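Local coordinates for protein putative kinase (Chloroflexus aurantiacus, PDB 2RHM) that is of unknown function but, as a putative kinase with the P-loop nucleoside triphosphate hydrolase fold, probably binds a nucleotide and transfers its phosphate, at residues Pro14-Thr19 with Asp116-Arg121. Sequence-based numbering, arbitrary orientation.
Sequences PATGKT and DVLVER. With BEZ (benzoic acid), chain G.
Pro14 meets helix 115-127 through its carbonyl, with O 3.8 Å from Leu118 CD2, within what looks like a Walker A P-loop running from strand 6-12 into helix 18-29. Its CB lies 3.5 Å from C6 of the bound benzoic acid. Ala15 makes the largest single share of the contact: its CB points toward the helix and packs 3.9 Å from Arg121 CB. Its O accepts a hydrogen bond of 2.9 Å from Arg121 NH1, nearly straight at 163° and lying in both the carbonyl and guanidinium planes. Arg121 reaches this oxygen because its chain is extended from CG to NE; Val117 CG1 covers one guanidinium face and NH2 is bonded to Thr167 O. An alanine in place of Arg121 would probably leave the Ala15 and Thr167 carbonyls without their guanidinium donors and weaken the tie between P-loop and helix. Thr16 turns its OG1 back to His13 O, while CG2, anti to the carbonyl carbon, makes a methyl-methyl contact of 3.7 Å with Leu118 CD2. Gly17 occupies the N-cap position of helix 18-29, its N 4.3 Å from Arg121 NH1.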
ATOM      1  N   PRO B  14      -6.614 -17.521 -10.629  1.00 24.55           N
ATOM      2  CA  PRO B  14      -6.326 -16.587 -11.711  1.00 25.66           C
ATOM      3  C   PRO B  14      -7.330 -16.675 -12.877  1.00 24.01           C
ATOM      4  O   PRO B  14      -7.763 -17.766 -13.271  1.00 24.24           O
ATOM      5  CB  PRO B  14      -4.923 -17.006 -12.142  1.00 26.97           C
ATOM      6  CG  PRO B  14      -4.298 -17.506 -10.847  1.00 25.36           C
ATOM      7  CD  PRO B  14      -5.419 -18.289 -10.237  1.00 25.03           C
ATOM      8  N   ALA B  15      -7.736 -15.507 -13.362  1.00 24.10           N
ATOM      9  CA  ALA B  15      -8.676 -15.359 -14.485  1.00 23.63           C
ATOM     10  C   ALA B  15     -10.162 -15.612 -14.155  1.00 21.49           C
ATOM     11  O   ALA B  15     -10.992 -15.615 -15.048  1.00 22.14           O
ATOM     12  CB  ALA B  15      -8.220 -16.175 -15.710  1.00 22.28           C
ATOM     13  N   THR B  16     -10.513 -15.799 -12.884  1.00 21.43           N
ATOM     14  CA  THR B  16     -11.913 -16.015 -12.515  1.00 21.41           C
ATOM     15  C   THR B  16     -12.805 -14.762 -12.473  1.00 25.00           C
ATOM     16  O   THR B  16     -13.998 -14.873 -12.169  1.00 26.86           O
ATOM     17  CB  THR B  16     -12.022 -16.693 -11.128  1.00 21.32           C
ATOM     18  OG1 THR B  16     -11.270 -15.946 -10.168  1.00 21.75           O
ATOM     19  CG2 THR B  16     -11.507 -18.137 -11.192  1.00 20.23           C
ATOM     20  N   GLY B  17     -12.227 -13.590 -12.738  1.00 24.89           N
ATOM     21  CA  GLY B  17     -12.972 -12.334 -12.718  1.00 25.45           C
ATOM     22  C   GLY B  17     -12.735 -11.480 -11.482  1.00 24.46           C
ATOM     23  O   GLY B  17     -13.297 -10.390 -11.348  1.00 23.40           O
ATOM     24  N   LYS B  18     -11.918 -11.976 -10.561  1.00 23.25           N
ATOM     25  CA  LYS B  18     -11.659 -11.242  -9.322  1.00 24.07           C
ATOM     26  C   LYS B  18     -11.075  -9.848  -9.538  1.00 23.96           C
ATOM     27  O   LYS B  18     -11.360  -8.923  -8.768  1.00 24.18           O
ATOM     28  CB  LYS B  18     -10.787 -12.073  -8.365  1.00 24.59           C
ATOM     29  CG  LYS B  18      -9.426 -12.450  -8.899  1.00 24.84           C
ATOM     30  CD  LYS B  18      -8.630 -13.249  -7.834  1.00 23.71           C
ATOM     31  CE  LYS B  18      -7.338 -13.796  -8.389  1.00 26.35           C
ATOM     32  NZ  LYS B  18      -6.452 -12.771  -8.964  1.00 26.53           N
ATOM     33  N   THR B  19     -10.278  -9.659 -10.579  1.00 23.45           N
ATOM     34  CA  THR B  19      -9.721  -8.336 -10.821  1.00 25.97           C
ATOM     35  C   THR B  19     -10.839  -7.354 -11.169  1.00 25.86           C
ATOM     36  O   THR B  19     -11.016  -6.313 -10.524  1.00 26.13           O
ATOM     37  CB  THR B  19      -8.695  -8.347 -11.961  1.00 27.30           C
ATOM     38  OG1 THR B  19      -7.688  -9.309 -11.668  1.00 27.79           O
ATOM     39  CG2 THR B  19      -8.092  -6.998 -12.108  1.00 24.71           C
ATOM     40  N   ASP B 116     -12.615 -24.582 -19.010  1.00 29.06           N
ATOM     41  CA  ASP B 116     -12.536 -24.155 -20.404  1.00 29.61           C
ATOM     42  C   ASP B 116     -12.490 -22.639 -20.536  1.00 29.65           C
ATOM     43  O   ASP B 116     -11.686 -22.106 -21.286  1.00 28.81           O
ATOM     44  CB  ASP B 116     -13.713 -24.695 -21.215  1.00 30.45           C
ATOM     45  CG  ASP B 116     -13.598 -26.180 -21.509  1.00 34.31           C
ATOM     46  OD1 ASP B 116     -12.516 -26.773 -21.293  1.00 32.58           O
ATOM     47  OD2 ASP B 116     -14.605 -26.754 -21.974  1.00 41.68           O
ATOM     48  N   VAL B 117     -13.358 -21.944 -19.810  1.00 28.34           N
ATOM     49  CA  VAL B 117     -13.369 -20.486 -19.846  1.00 28.94           C
ATOM     50  C   VAL B 117     -12.068 -19.907 -19.289  1.00 28.12           C
ATOM     51  O   VAL B 117     -11.519 -18.977 -19.858  1.00 29.96           O
ATOM     52  CB  VAL B 117     -14.614 -19.909 -19.117  1.00 27.41           C
ATOM     53  CG1 VAL B 117     -14.396 -18.464 -18.698  1.00 30.33           C
ATOM     54  CG2 VAL B 117     -15.831 -20.052 -20.031  1.00 30.16           C
ATOM     55  N   LEU B 118     -11.571 -20.468 -18.190  1.00 28.08           N
ATOM     56  CA  LEU B 118     -10.336 -19.996 -17.593  1.00 28.11           C
ATOM     57  C   LEU B 118      -9.173 -20.166 -18.571  1.00 28.46           C
ATOM     58  O   LEU B 118      -8.335 -19.268 -18.700  1.00 30.10           O
ATOM     59  CB  LEU B 118     -10.051 -20.723 -16.260  1.00 28.28           C
ATOM     60  CG  LEU B 118     -11.033 -20.432 -15.106  1.00 25.32           C
ATOM     61  CD1 LEU B 118     -10.672 -21.225 -13.847  1.00 30.49           C
ATOM     62  CD2 LEU B 118     -11.067 -18.967 -14.784  1.00 24.04           C
ATOM     63  N   VAL B 119      -9.129 -21.298 -19.270  1.00 28.51           N
ATOM     64  CA  VAL B 119      -8.041 -21.533 -20.225  1.00 30.19           C
ATOM     65  C   VAL B 119      -8.093 -20.498 -21.357  1.00 30.52           C
ATOM     66  O   VAL B 119      -7.063 -19.926 -21.709  1.00 33.17           O
ATOM     67  CB  VAL B 119      -8.018 -22.972 -20.773  1.00 30.42           C
ATOM     68  CG1 VAL B 119      -7.067 -23.078 -21.978  1.00 33.99           C
ATOM     69  CG2 VAL B 119      -7.577 -23.958 -19.685  1.00 26.39           C
ATOM     70  N   GLU B 120      -9.282 -20.233 -21.895  1.00 30.90           N
ATOM     71  CA  GLU B 120      -9.446 -19.210 -22.938  1.00 30.95           C
ATOM     72  C   GLU B 120      -8.931 -17.836 -22.491  1.00 32.18           C
ATOM     73  O   GLU B 120      -8.229 -17.157 -23.248  1.00 31.30           O
ATOM     74  CB  GLU B 120     -10.913 -19.090 -23.352  1.00 30.42           C
ATOM     75  N   ARG B 121      -9.260 -17.441 -21.256  1.00 30.34           N
ATOM     76  CA  ARG B 121      -8.873 -16.140 -20.731  1.00 30.97           C
ATOM     77  C   ARG B 121      -7.385 -16.020 -20.514  1.00 33.35           C
ATOM     78  O   ARG B 121      -6.773 -15.017 -20.879  1.00 35.19           O
ATOM     79  CB  ARG B 121      -9.573 -15.867 -19.401  1.00 32.03           C
ATOM     80  CG  ARG B 121     -11.021 -15.583 -19.540  1.00 28.70           C
ATOM     81  CD  ARG B 121     -11.700 -15.448 -18.192  1.00 30.04           C
ATOM     82  NE  ARG B 121     -13.131 -15.268 -18.393  1.00 28.91           N
ATOM     83  CZ  ARG B 121     -14.052 -15.345 -17.445  1.00 32.56           C
ATOM     84  NH1 ARG B 121     -13.712 -15.601 -16.186  1.00 28.96           N
ATOM     85  NH2 ARG B 121     -15.327 -15.165 -17.764  1.00 27.69           N
TER
HETATM   86  C   BEZ G 194      -5.033 -13.071 -14.577  1.00 44.00           C
HETATM   87  O1  BEZ G 194      -5.721 -12.241 -15.219  1.00 45.67           O
HETATM   88  O2  BEZ G 194      -5.071 -13.081 -13.317  1.00 43.66           O
HETATM   89  C1  BEZ G 194      -4.173 -14.044 -15.320  1.00 41.46           C
HETATM   90  C2  BEZ G 194      -4.152 -14.021 -16.712  1.00 39.34           C
HETATM   91  C3  BEZ G 194      -3.349 -14.922 -17.395  1.00 41.76           C
HETATM   92  C4  BEZ G 194      -2.578 -15.843 -16.689  1.00 43.63           C
HETATM   93  C5  BEZ G 194      -2.614 -15.865 -15.294  1.00 43.26           C
HETATM   94  C6  BEZ G 194      -3.407 -14.959 -14.604  1.00 40.40           C